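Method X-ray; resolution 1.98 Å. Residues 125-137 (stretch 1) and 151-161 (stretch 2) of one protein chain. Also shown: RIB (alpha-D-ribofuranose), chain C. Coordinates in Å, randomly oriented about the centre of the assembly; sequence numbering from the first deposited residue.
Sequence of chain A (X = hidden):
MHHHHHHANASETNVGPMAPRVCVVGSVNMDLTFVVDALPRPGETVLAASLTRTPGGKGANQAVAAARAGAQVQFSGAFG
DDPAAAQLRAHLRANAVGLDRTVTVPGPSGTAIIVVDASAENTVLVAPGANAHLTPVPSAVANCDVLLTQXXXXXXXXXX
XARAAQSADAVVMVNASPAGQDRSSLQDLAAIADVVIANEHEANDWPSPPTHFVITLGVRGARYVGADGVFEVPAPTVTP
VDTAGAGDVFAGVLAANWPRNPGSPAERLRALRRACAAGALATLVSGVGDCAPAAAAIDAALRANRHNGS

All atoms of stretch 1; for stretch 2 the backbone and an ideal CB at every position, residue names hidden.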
# COMPACT_ATOMS: atom_id res chain seq x y z
N LEU A 125 3.56 2.67 -8.14
CA LEU A 125 2.16 2.82 -8.52
C LEU A 125 1.59 4.01 -7.75
O LEU A 125 1.67 4.03 -6.51
CB LEU A 125 1.37 1.56 -8.14
CG LEU A 125 -0.15 1.58 -8.29
CD1 LEU A 125 -0.54 1.77 -9.74
CD2 LEU A 125 -0.79 0.30 -7.72
N VAL A 126 0.95 4.94 -8.46
CA VAL A 126 0.56 6.23 -7.84
C VAL A 126 -0.93 6.46 -8.03
O VAL A 126 -1.45 6.37 -9.14
CB VAL A 126 1.31 7.43 -8.49
CG1 VAL A 126 0.87 8.75 -7.84
CG2 VAL A 126 2.84 7.24 -8.39
N ALA A 127 -1.62 6.76 -6.93
CA ALA A 127 -2.98 7.28 -7.03
C ALA A 127 -2.78 8.77 -6.75
O ALA A 127 -2.53 9.16 -5.60
CB ALA A 127 -3.86 6.64 -5.99
N PRO A 128 -2.83 9.61 -7.80
CA PRO A 128 -2.37 10.98 -7.64
C PRO A 128 -3.18 11.85 -6.67
O PRO A 128 -2.63 12.81 -6.15
CB PRO A 128 -2.40 11.55 -9.07
CG PRO A 128 -3.35 10.71 -9.80
CD PRO A 128 -3.25 9.33 -9.19
N GLY A 129 -4.44 11.50 -6.40
CA GLY A 129 -5.24 12.31 -5.45
C GLY A 129 -5.23 13.80 -5.81
O GLY A 129 -5.47 14.17 -6.97
N ALA A 130 -4.90 14.64 -4.83
CA ALA A 130 -4.85 16.10 -5.02
C ALA A 130 -3.94 16.54 -6.18
O ALA A 130 -4.24 17.55 -6.85
CB ALA A 130 -4.42 16.77 -3.72
N ASN A 131 -2.85 15.81 -6.43
CA ASN A 131 -1.93 16.17 -7.51
C ASN A 131 -2.61 16.24 -8.88
O ASN A 131 -2.20 17.05 -9.72
CB ASN A 131 -0.73 15.21 -7.59
CG ASN A 131 0.04 15.16 -6.30
OD1 ASN A 131 0.73 16.13 -5.92
ND2 ASN A 131 -0.12 14.05 -5.57
N ALA A 132 -3.62 15.41 -9.10
CA ALA A 132 -4.39 15.41 -10.35
C ALA A 132 -5.24 16.67 -10.53
O ALA A 132 -5.75 16.94 -11.61
CB ALA A 132 -5.29 14.16 -10.43
N HIS A 133 -5.37 17.46 -9.46
CA HIS A 133 -6.17 18.68 -9.51
C HIS A 133 -5.36 19.96 -9.35
O HIS A 133 -5.91 21.00 -9.03
CB HIS A 133 -7.28 18.62 -8.46
CG HIS A 133 -8.13 17.40 -8.59
ND1 HIS A 133 -9.02 17.22 -9.62
CD2 HIS A 133 -8.16 16.26 -7.86
CE1 HIS A 133 -9.60 16.04 -9.50
NE2 HIS A 133 -9.09 15.43 -8.44
N LEU A 134 -4.04 19.86 -9.55
CA LEU A 134 -3.20 21.05 -9.58
C LEU A 134 -3.43 21.86 -10.87
O LEU A 134 -3.15 21.38 -11.97
CB LEU A 134 -1.71 20.68 -9.45
CG LEU A 134 -0.75 21.89 -9.44
CD1 LEU A 134 -0.93 22.72 -8.17
CD2 LEU A 134 0.72 21.48 -9.61
N THR A 135 -3.94 23.08 -10.71
CA THR A 135 -4.14 24.01 -11.82
C THR A 135 -3.00 25.04 -11.77
O THR A 135 -2.34 25.18 -10.75
CB THR A 135 -5.51 24.75 -11.75
OG1 THR A 135 -5.62 25.46 -10.51
CG2 THR A 135 -6.67 23.78 -11.88
N PRO A 136 -2.74 25.74 -12.89
CA PRO A 136 -1.58 26.65 -12.90
C PRO A 136 -1.64 27.76 -11.82
O PRO A 136 -2.57 28.56 -11.80
CB PRO A 136 -1.60 27.23 -14.31
CG PRO A 136 -2.41 26.26 -15.13
CD PRO A 136 -3.43 25.70 -14.19
N VAL A 137 -0.65 27.77 -10.92
CA VAL A 137 -0.55 28.79 -9.86
C VAL A 137 0.19 30.00 -10.47
O VAL A 137 1.30 29.83 -11.01
CB VAL A 137 0.17 28.23 -8.57
CG1 VAL A 137 0.36 29.32 -7.51
CG2 VAL A 137 -0.61 27.03 -7.97
N UNK A 151 5.19 14.51 -14.70
CA UNK A 151 3.90 14.30 -15.33
C UNK A 151 2.84 13.58 -14.49
O UNK A 151 1.87 13.04 -15.05
CB UNK A 151 4.12 13.51 -16.62
N UNK A 152 3.00 13.57 -13.16
CA UNK A 152 1.91 13.05 -12.30
C UNK A 152 0.81 14.10 -12.09
O UNK A 152 -0.35 13.76 -11.84
CB UNK A 152 2.47 12.61 -10.94
N UNK A 153 1.19 15.37 -12.20
CA UNK A 153 0.24 16.47 -12.23
C UNK A 153 -0.33 16.57 -13.68
O UNK A 153 0.21 15.94 -14.60
CB UNK A 153 0.91 17.78 -11.79
N UNK A 154 -1.42 17.34 -13.89
CA UNK A 154 -1.94 17.52 -15.25
C UNK A 154 -0.86 18.02 -16.21
O UNK A 154 -0.12 18.95 -15.89
CB UNK A 154 -3.12 18.50 -15.24
N UNK A 155 -0.74 17.39 -17.39
CA UNK A 155 0.26 17.85 -18.36
C UNK A 155 0.02 19.32 -18.74
O UNK A 155 0.97 20.08 -18.93
CB UNK A 155 0.23 16.97 -19.61
N UNK A 156 -1.25 19.74 -18.79
CA UNK A 156 -1.59 21.14 -19.10
C UNK A 156 -1.05 22.10 -18.04
O UNK A 156 -0.73 23.25 -18.34
CB UNK A 156 -3.11 21.30 -19.22
N UNK A 157 -0.97 21.65 -16.79
CA UNK A 157 -0.34 22.45 -15.73
C UNK A 157 1.19 22.53 -15.86
O UNK A 157 1.77 23.61 -15.71
CB UNK A 157 -0.70 21.86 -14.36
N UNK A 158 1.84 21.40 -16.12
CA UNK A 158 3.26 21.40 -16.50
C UNK A 158 3.54 22.36 -17.67
O UNK A 158 4.49 23.15 -17.62
CB UNK A 158 3.70 19.98 -16.88
N UNK A 159 2.70 22.27 -18.71
CA UNK A 159 2.81 23.11 -19.91
C UNK A 159 2.69 24.60 -19.61
O UNK A 159 3.50 25.39 -20.07
CB UNK A 159 1.73 22.71 -20.92
N UNK A 160 1.69 24.98 -18.82
CA UNK A 160 1.55 26.37 -18.37
C UNK A 160 2.78 26.87 -17.62
O UNK A 160 3.24 27.97 -17.86
CB UNK A 160 0.32 26.51 -17.47
N UNK A 161 3.31 26.05 -16.70
CA UNK A 161 4.54 26.43 -15.99
C UNK A 161 5.69 26.60 -16.97
O UNK A 161 6.48 27.55 -16.86
CB UNK A 161 4.90 25.38 -14.93
O5 RIB C . 10.26 8.31 -8.10
C5 RIB C . 9.67 7.76 -6.90
C4 RIB C . 8.41 8.56 -6.55
O4 RIB C . 7.40 8.26 -7.53
C3 RIB C . 7.78 8.15 -5.22
O3 RIB C . 8.14 9.00 -4.11
C2 RIB C . 6.29 8.12 -5.50
O2 RIB C . 5.58 9.05 -4.68
C1 RIB C . 6.10 8.41 -6.98
O1 RIB C . 5.67 9.76 -7.22

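Position 151 opens the stretch with its ideal CB far from every atom of stretch 1, so this contact sets no rule there. The residue is Leu 151, which takes no part in the contact.

Position 152 is more demanding. Its CA-to-CB bond points toward stretch 1, and the ideal CB lies 5.2 Å from Val 126 CG1, with the CB atoms of Pro 128 and Asn 131 at similar range. A medium apolar chain could lie along that surface, but the ribose lies beside Val 126, and its O1 hydroxyl is within reach of a long polar chain. Glu, Gln or Asp would be reasonable candidates, reach favouring the longer ones. The deposited residue is Glu 152, with chi1 m and chi2 t. It runs alongside Val 126, its OE2 3.5 Å from Val 126 CG2, and accepts a hydrogen bond from the sugar, RIB O1 to Glu 152 OE2 at 2.5 Å. Val 126 also approaches the sugar, CG2 to RIB C1 being 3.7 Å, so the two residues line the ligand together.

At 153 the backbone is extended, with phi/psi of -80/167, and CA-to-CB runs sideways. The ideal CB is 3.8 Å from Asn 131 O and 4.3 Å from Leu 134 CD2, so a branched or medium apolar residue suits: Val, Ile or Leu. Ile 153 is found. Its CG2 packs 3.9 Å from Leu 134 CD2, while its backbone makes a CA-H...O contact, Ile 153 CA to Asn 131 O at 3.5 Å.

Position 154 has phi -54, within proline's range, and sits right before the helix. The carbonyls of Ala 132 and Leu 134 lie near its ideal CB, and a small polar cap such as Ser, Thr or Asp would also be plausible. Pro 154 is the answer. Its ring nestles among carbonyls, with CD 3.3 Å from Asn 131 O and CG 3.3 Å from Ala 132 O, and its CD meets Leu 134 CB at 4.3 Å.

Positions 155 and 156 begin the helix with no part of stretch 1 within 5.5 Å of their ideal CBs. Many helix-compatible residues would serve; they are Val 155 and Ala 156.

Position 157 points straight at stretch 1, its ideal CB only 3.5 Å from Leu 134 O. That acceptor invites a short donor, Ser or Thr, and a second branch could pack against the CD2 methyl of Leu 134. Thr 157, chi1 m, does both: OG1 donates to Leu 134 O at 2.5 Å, and CG2 rests 3.9 Å from Leu 134 CD2.

Position 158 points away and 159 is out of reach, leaving the choice to other surroundings; they hold Ala 158 and Leu 159.

Position 160, one helical turn after 157, faces stretch 1 again. Its ideal CB is already 3.6 Å from Pro 136 CG, so a small residue, Ala or perhaps Ser, fits well. Ala 160 packs its CB against Pro 136 CG at 3.6 Å.

Position 161 runs sideways without a neighbour here, and is Ala 161.

Stretch 2, residues 151-161: LEIPVATALAA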
# COMPACT_ATOMS: atom_id res chain seq x y z
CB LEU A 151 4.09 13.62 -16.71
CG LEU A 151 5.18 14.18 -17.65
CD1 LEU A 151 5.27 13.38 -18.94
CD2 LEU A 151 4.95 15.66 -17.96
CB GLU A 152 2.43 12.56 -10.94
CG GLU A 152 3.52 11.47 -11.01
CD GLU A 152 3.95 10.97 -9.61
OE1 GLU A 152 3.54 11.59 -8.58
OE2 GLU A 152 4.65 9.95 -9.54
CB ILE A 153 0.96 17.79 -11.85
CG1 ILE A 153 2.14 18.07 -12.82
CG2 ILE A 153 1.44 17.73 -10.39
CD1 ILE A 153 2.73 19.49 -12.74
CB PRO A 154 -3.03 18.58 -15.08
CG PRO A 154 -3.51 18.38 -13.64
CD PRO A 154 -2.22 18.08 -12.88
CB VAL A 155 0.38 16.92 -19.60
CG1 VAL A 155 1.51 17.42 -20.52
CG2 VAL A 155 0.71 15.50 -19.16
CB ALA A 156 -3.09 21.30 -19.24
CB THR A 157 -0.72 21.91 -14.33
OG1 THR A 157 -2.14 22.01 -14.17
CG2 THR A 157 -0.01 22.69 -13.22
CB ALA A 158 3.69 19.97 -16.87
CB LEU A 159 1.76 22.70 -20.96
CG LEU A 159 1.71 23.50 -22.28
CD1 LEU A 159 3.02 23.37 -23.03
CD2 LEU A 159 0.55 23.02 -23.15
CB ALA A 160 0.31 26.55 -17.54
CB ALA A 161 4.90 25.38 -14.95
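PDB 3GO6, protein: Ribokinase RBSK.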